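Local coordinates for protein motility-associated killing factor MakB (Vibrio cholerae serotype O1, PDB 6W1W) that probably serves as one component of a three-part cytotoxin structurally similar to alpha-pore-forming toxins, at residues 163-177 with 228-242. Numbering follows the deposited sequence.
Sequences IATEIGSLSQSIASL and TISSAKEVQQDLDKL
Leu242 pushes its forked end between the side chains of helix 157-176, a knob held by Ile163, Glu166, Ile167 and Leu170. In Leu242 CG stands anti to the backbone N (chi1 -175°), which brings both methyls up to Ile167; its CD2 lies 3.8 Å from CG1 of Ile167, while its CD1 also meets the CB of Glu166. Leu170 returns the fit, seated among Val235, Asp238, Leu239 and Leu242, with its CD1 4.0 Å from CG1 of Val235 and also against CG of Leu239. These reciprocal knobs-into-holes join helix 157-176 to helix 233-245; the axes of 163-176 and 233-242 run nearly antiparallel, at 168°, and are 8.9 Å apart at closest approach. Further along, the side chain of Ile174 crosses that of Val235 at about a right angle, CG1 against its CG2, and CG2 of Ile174 faces CD1 of Ile229. Leu177 closes this end of the contact: its CD1 rests over the backbone of Thr228 and Ile229, and its CD2 lies 3.8 Å from CB of Ala232, in the turn before helix 233-245. Behind the apolar seam, Ile167 and Ile174, with Ile229 of helix 225-230, touch strand 193-203, and Ile167 also touches helix 251-270. The other flank is polar. Asp238 is a third knob, its carboxylate among Glu166, Ser169, Leu170 and Ser173. Ser173 OG bonds within its own helix to Leu170 O, from above the carbonyl plane, and that oxygen also accepts Ile174 N from the same face. Glu166, its chain bent, brings its carboxylate beside that of Asp238, the planes 54° apart, and lays OE2 against the aliphatic part of Lys241, whose NZ remains 5.4 Å from Glu166 OE2. Two carboxylates side by side would be expected to favour protonation of one, with Lys241 perhaps partly offsetting their charge; interlocking side chains join the segments, with neither hydrogen bond nor salt bridge between them.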
# COMPACT_ATOMS: atom_id res chain seq x y z
N ILE A 163 -23.74 11.38 -10.37
CA ILE A 163 -22.89 10.49 -11.15
C ILE A 163 -21.55 10.29 -10.47
O ILE A 163 -21.01 9.18 -10.45
CB ILE A 163 -22.73 11.04 -12.58
CG1 ILE A 163 -24.08 11.06 -13.30
CG2 ILE A 163 -21.73 10.20 -13.36
CD1 ILE A 163 -24.00 11.57 -14.71
N ALA A 164 -20.98 11.36 -9.89
CA ALA A 164 -19.71 11.22 -9.20
C ALA A 164 -19.86 10.44 -7.89
O ALA A 164 -18.94 9.71 -7.50
CB ALA A 164 -19.09 12.59 -8.93
N THR A 165 -21.01 10.58 -7.22
CA THR A 165 -21.24 9.84 -5.98
C THR A 165 -21.48 8.36 -6.24
O THR A 165 -21.11 7.52 -5.41
CB THR A 165 -22.43 10.44 -5.22
OG1 THR A 165 -22.32 11.87 -5.19
CG2 THR A 165 -22.49 9.90 -3.80
N GLU A 166 -22.09 8.03 -7.38
CA GLU A 166 -22.35 6.63 -7.70
C GLU A 166 -21.07 5.91 -8.10
O GLU A 166 -20.85 4.76 -7.69
CB GLU A 166 -23.38 6.54 -8.83
CG GLU A 166 -24.23 5.29 -8.78
CD GLU A 166 -24.70 4.98 -7.38
OE1 GLU A 166 -24.52 3.83 -6.93
OE2 GLU A 166 -25.23 5.89 -6.71
N ILE A 167 -20.22 6.56 -8.89
CA ILE A 167 -18.93 5.99 -9.25
C ILE A 167 -18.10 5.75 -8.00
O ILE A 167 -17.39 4.74 -7.89
CB ILE A 167 -18.21 6.92 -10.25
CG1 ILE A 167 -18.97 6.94 -11.58
CG2 ILE A 167 -16.78 6.48 -10.45
CD1 ILE A 167 -18.55 8.07 -12.50
N GLY A 168 -18.19 6.66 -7.02
CA GLY A 168 -17.50 6.45 -5.76
C GLY A 168 -18.15 5.40 -4.90
O GLY A 168 -17.46 4.72 -4.13
N SER A 169 -19.47 5.24 -5.00
CA SER A 169 -20.13 4.15 -4.29
C SER A 169 -19.82 2.81 -4.95
O SER A 169 -19.53 1.83 -4.25
CB SER A 169 -21.64 4.40 -4.25
OG SER A 169 -22.26 3.60 -3.26
N LEU A 170 -19.85 2.76 -6.28
CA LEU A 170 -19.47 1.55 -7.00
C LEU A 170 -18.05 1.12 -6.64
O LEU A 170 -17.79 -0.07 -6.43
CB LEU A 170 -19.61 1.76 -8.50
CG LEU A 170 -18.98 0.75 -9.47
CD1 LEU A 170 -19.47 -0.66 -9.19
CD2 LEU A 170 -19.27 1.14 -10.92
N SER A 171 -17.11 2.07 -6.58
CA SER A 171 -15.73 1.70 -6.30
C SER A 171 -15.57 1.21 -4.86
O SER A 171 -14.79 0.30 -4.59
CB SER A 171 -14.79 2.88 -6.58
OG SER A 171 -13.43 2.51 -6.43
N GLN A 172 -16.33 1.79 -3.92
CA GLN A 172 -16.21 1.40 -2.52
C GLN A 172 -16.88 0.06 -2.21
O GLN A 172 -16.45 -0.62 -1.27
CB GLN A 172 -16.79 2.48 -1.61
CG GLN A 172 -16.52 2.23 -0.13
CD GLN A 172 -17.10 3.31 0.75
OE1 GLN A 172 -17.75 3.03 1.76
NE2 GLN A 172 -16.87 4.57 0.38
N SER A 173 -17.91 -0.33 -2.97
CA SER A 173 -18.53 -1.63 -2.72
C SER A 173 -17.68 -2.77 -3.28
O SER A 173 -17.63 -3.85 -2.67
CB SER A 173 -19.95 -1.67 -3.30
OG SER A 173 -19.96 -1.81 -4.71
N ILE A 174 -16.99 -2.55 -4.40
CA ILE A 174 -16.00 -3.52 -4.86
C ILE A 174 -14.84 -3.58 -3.89
O ILE A 174 -14.15 -4.61 -3.80
CB ILE A 174 -15.52 -3.18 -6.28
CG1 ILE A 174 -16.70 -3.05 -7.24
CG2 ILE A 174 -14.54 -4.23 -6.80
CD1 ILE A 174 -16.32 -2.86 -8.70
N ALA A 175 -14.60 -2.51 -3.13
CA ALA A 175 -13.52 -2.52 -2.16
C ALA A 175 -13.89 -3.31 -0.91
O ALA A 175 -13.01 -3.81 -0.21
CB ALA A 175 -13.15 -1.09 -1.78
N SER A 176 -15.19 -3.45 -0.62
CA SER A 176 -15.60 -4.19 0.56
C SER A 176 -15.37 -5.69 0.39
O SER A 176 -15.11 -6.38 1.38
CB SER A 176 -17.07 -3.91 0.88
OG SER A 176 -17.25 -2.55 1.24
N LEU A 177 -15.45 -6.20 -0.84
CA LEU A 177 -15.23 -7.62 -1.08
C LEU A 177 -13.80 -8.04 -0.80
O LEU A 177 -13.54 -9.25 -0.72
CB LEU A 177 -15.59 -7.97 -2.53
CG LEU A 177 -16.79 -7.23 -3.12
CD1 LEU A 177 -16.98 -7.59 -4.58
CD2 LEU A 177 -18.05 -7.51 -2.32
N THR A 228 -16.22 -13.22 -6.42
CA THR A 228 -16.77 -12.37 -5.38
C THR A 228 -17.45 -11.13 -5.96
O THR A 228 -18.37 -10.59 -5.34
CB THR A 228 -15.68 -11.99 -4.38
OG1 THR A 228 -16.26 -11.39 -3.22
CG2 THR A 228 -14.66 -11.04 -5.01
N ILE A 229 -17.03 -10.69 -7.15
CA ILE A 229 -17.56 -9.46 -7.73
C ILE A 229 -18.88 -9.73 -8.45
O ILE A 229 -19.87 -9.03 -8.23
CB ILE A 229 -16.53 -8.80 -8.67
CG1 ILE A 229 -15.29 -8.36 -7.90
CG2 ILE A 229 -17.17 -7.62 -9.42
CD1 ILE A 229 -14.17 -7.82 -8.80
N SER A 230 -18.90 -10.73 -9.33
CA SER A 230 -20.11 -11.04 -10.08
C SER A 230 -21.25 -11.46 -9.16
O SER A 230 -22.42 -11.17 -9.45
CB SER A 230 -19.83 -12.12 -11.12
OG SER A 230 -19.08 -13.18 -10.57
N SER A 231 -20.94 -12.10 -8.04
CA SER A 231 -21.93 -12.55 -7.07
C SER A 231 -22.24 -11.51 -6.00
O SER A 231 -23.05 -11.78 -5.11
CB SER A 231 -21.45 -13.83 -6.39
OG SER A 231 -21.18 -13.61 -5.01
N ALA A 232 -21.60 -10.34 -6.04
CA ALA A 232 -21.94 -9.26 -5.12
C ALA A 232 -23.12 -8.49 -5.69
O ALA A 232 -23.07 -8.02 -6.83
CB ALA A 232 -20.74 -8.34 -4.91
N LYS A 233 -24.20 -8.38 -4.90
CA LYS A 233 -25.40 -7.68 -5.36
C LYS A 233 -25.30 -6.18 -5.18
O LYS A 233 -25.92 -5.43 -5.95
CB LYS A 233 -26.64 -8.22 -4.65
CG LYS A 233 -26.69 -7.91 -3.16
CD LYS A 233 -27.99 -8.41 -2.55
CE LYS A 233 -28.15 -9.90 -2.76
NZ LYS A 233 -27.04 -10.67 -2.13
N GLU A 234 -24.56 -5.70 -4.18
CA GLU A 234 -24.35 -4.26 -4.06
C GLU A 234 -23.66 -3.70 -5.29
O GLU A 234 -24.00 -2.61 -5.76
CB GLU A 234 -23.54 -3.94 -2.81
CG GLU A 234 -24.24 -4.28 -1.51
CD GLU A 234 -23.41 -3.89 -0.30
OE1 GLU A 234 -22.28 -3.38 -0.48
OE2 GLU A 234 -23.89 -4.09 0.84
N VAL A 235 -22.69 -4.44 -5.84
CA VAL A 235 -22.00 -4.00 -7.05
C VAL A 235 -22.99 -3.86 -8.20
O VAL A 235 -22.93 -2.89 -8.97
CB VAL A 235 -20.86 -4.97 -7.40
CG1 VAL A 235 -20.20 -4.56 -8.71
CG2 VAL A 235 -19.83 -5.01 -6.28
N GLN A 236 -23.91 -4.81 -8.32
CA GLN A 236 -24.90 -4.75 -9.40
C GLN A 236 -25.95 -3.67 -9.17
O GLN A 236 -26.56 -3.21 -10.14
CB GLN A 236 -25.56 -6.11 -9.57
CG GLN A 236 -24.84 -7.02 -10.56
CD GLN A 236 -24.93 -6.52 -11.99
OE1 GLN A 236 -25.67 -5.58 -12.29
NE2 GLN A 236 -24.17 -7.14 -12.88
N GLN A 237 -26.17 -3.26 -7.92
CA GLN A 237 -27.11 -2.17 -7.66
C GLN A 237 -26.49 -0.81 -7.91
O GLN A 237 -27.20 0.13 -8.30
CB GLN A 237 -27.63 -2.25 -6.22
CG GLN A 237 -28.49 -3.47 -5.93
CD GLN A 237 -28.84 -3.61 -4.45
OE1 GLN A 237 -28.83 -2.63 -3.71
NE2 GLN A 237 -29.14 -4.83 -4.03
N ASP A 238 -25.18 -0.68 -7.69
CA ASP A 238 -24.47 0.54 -8.06
C ASP A 238 -24.25 0.62 -9.56
O ASP A 238 -24.35 1.70 -10.15
CB ASP A 238 -23.13 0.62 -7.32
CG ASP A 238 -23.31 0.79 -5.82
OD1 ASP A 238 -24.38 1.31 -5.40
OD2 ASP A 238 -22.39 0.43 -5.05
N LEU A 239 -23.95 -0.52 -10.20
CA LEU A 239 -23.80 -0.54 -11.65
C LEU A 239 -25.08 -0.12 -12.36
O LEU A 239 -25.04 0.64 -13.33
CB LEU A 239 -23.38 -1.94 -12.11
CG LEU A 239 -21.88 -2.23 -12.18
CD1 LEU A 239 -21.61 -3.74 -12.12
CD2 LEU A 239 -21.29 -1.63 -13.44
N ASP A 240 -26.23 -0.62 -11.90
CA ASP A 240 -27.49 -0.29 -12.57
C ASP A 240 -27.91 1.14 -12.28
O ASP A 240 -28.41 1.83 -13.18
CB ASP A 240 -28.59 -1.27 -12.14
CG ASP A 240 -28.53 -2.59 -12.89
OD1 ASP A 240 -27.64 -2.75 -13.75
OD2 ASP A 240 -29.38 -3.46 -12.62
N LYS A 241 -27.70 1.61 -11.05
CA LYS A 241 -28.04 2.99 -10.71
C LYS A 241 -27.24 3.97 -11.56
O LYS A 241 -27.76 5.03 -11.95
CB LYS A 241 -27.78 3.22 -9.22
CG LYS A 241 -28.47 4.43 -8.62
CD LYS A 241 -28.10 4.58 -7.15
CE LYS A 241 -29.19 5.25 -6.34
NZ LYS A 241 -30.38 4.36 -6.11
N LEU A 242 -25.98 3.64 -11.86
CA LEU A 242 -25.13 4.53 -12.64
C LEU A 242 -25.64 4.66 -14.07
O LEU A 242 -25.73 5.77 -14.60
CB LEU A 242 -23.69 4.02 -12.62
CG LEU A 242 -22.64 4.90 -13.30
CD1 LEU A 242 -22.67 6.31 -12.73
CD2 LEU A 242 -21.25 4.30 -13.17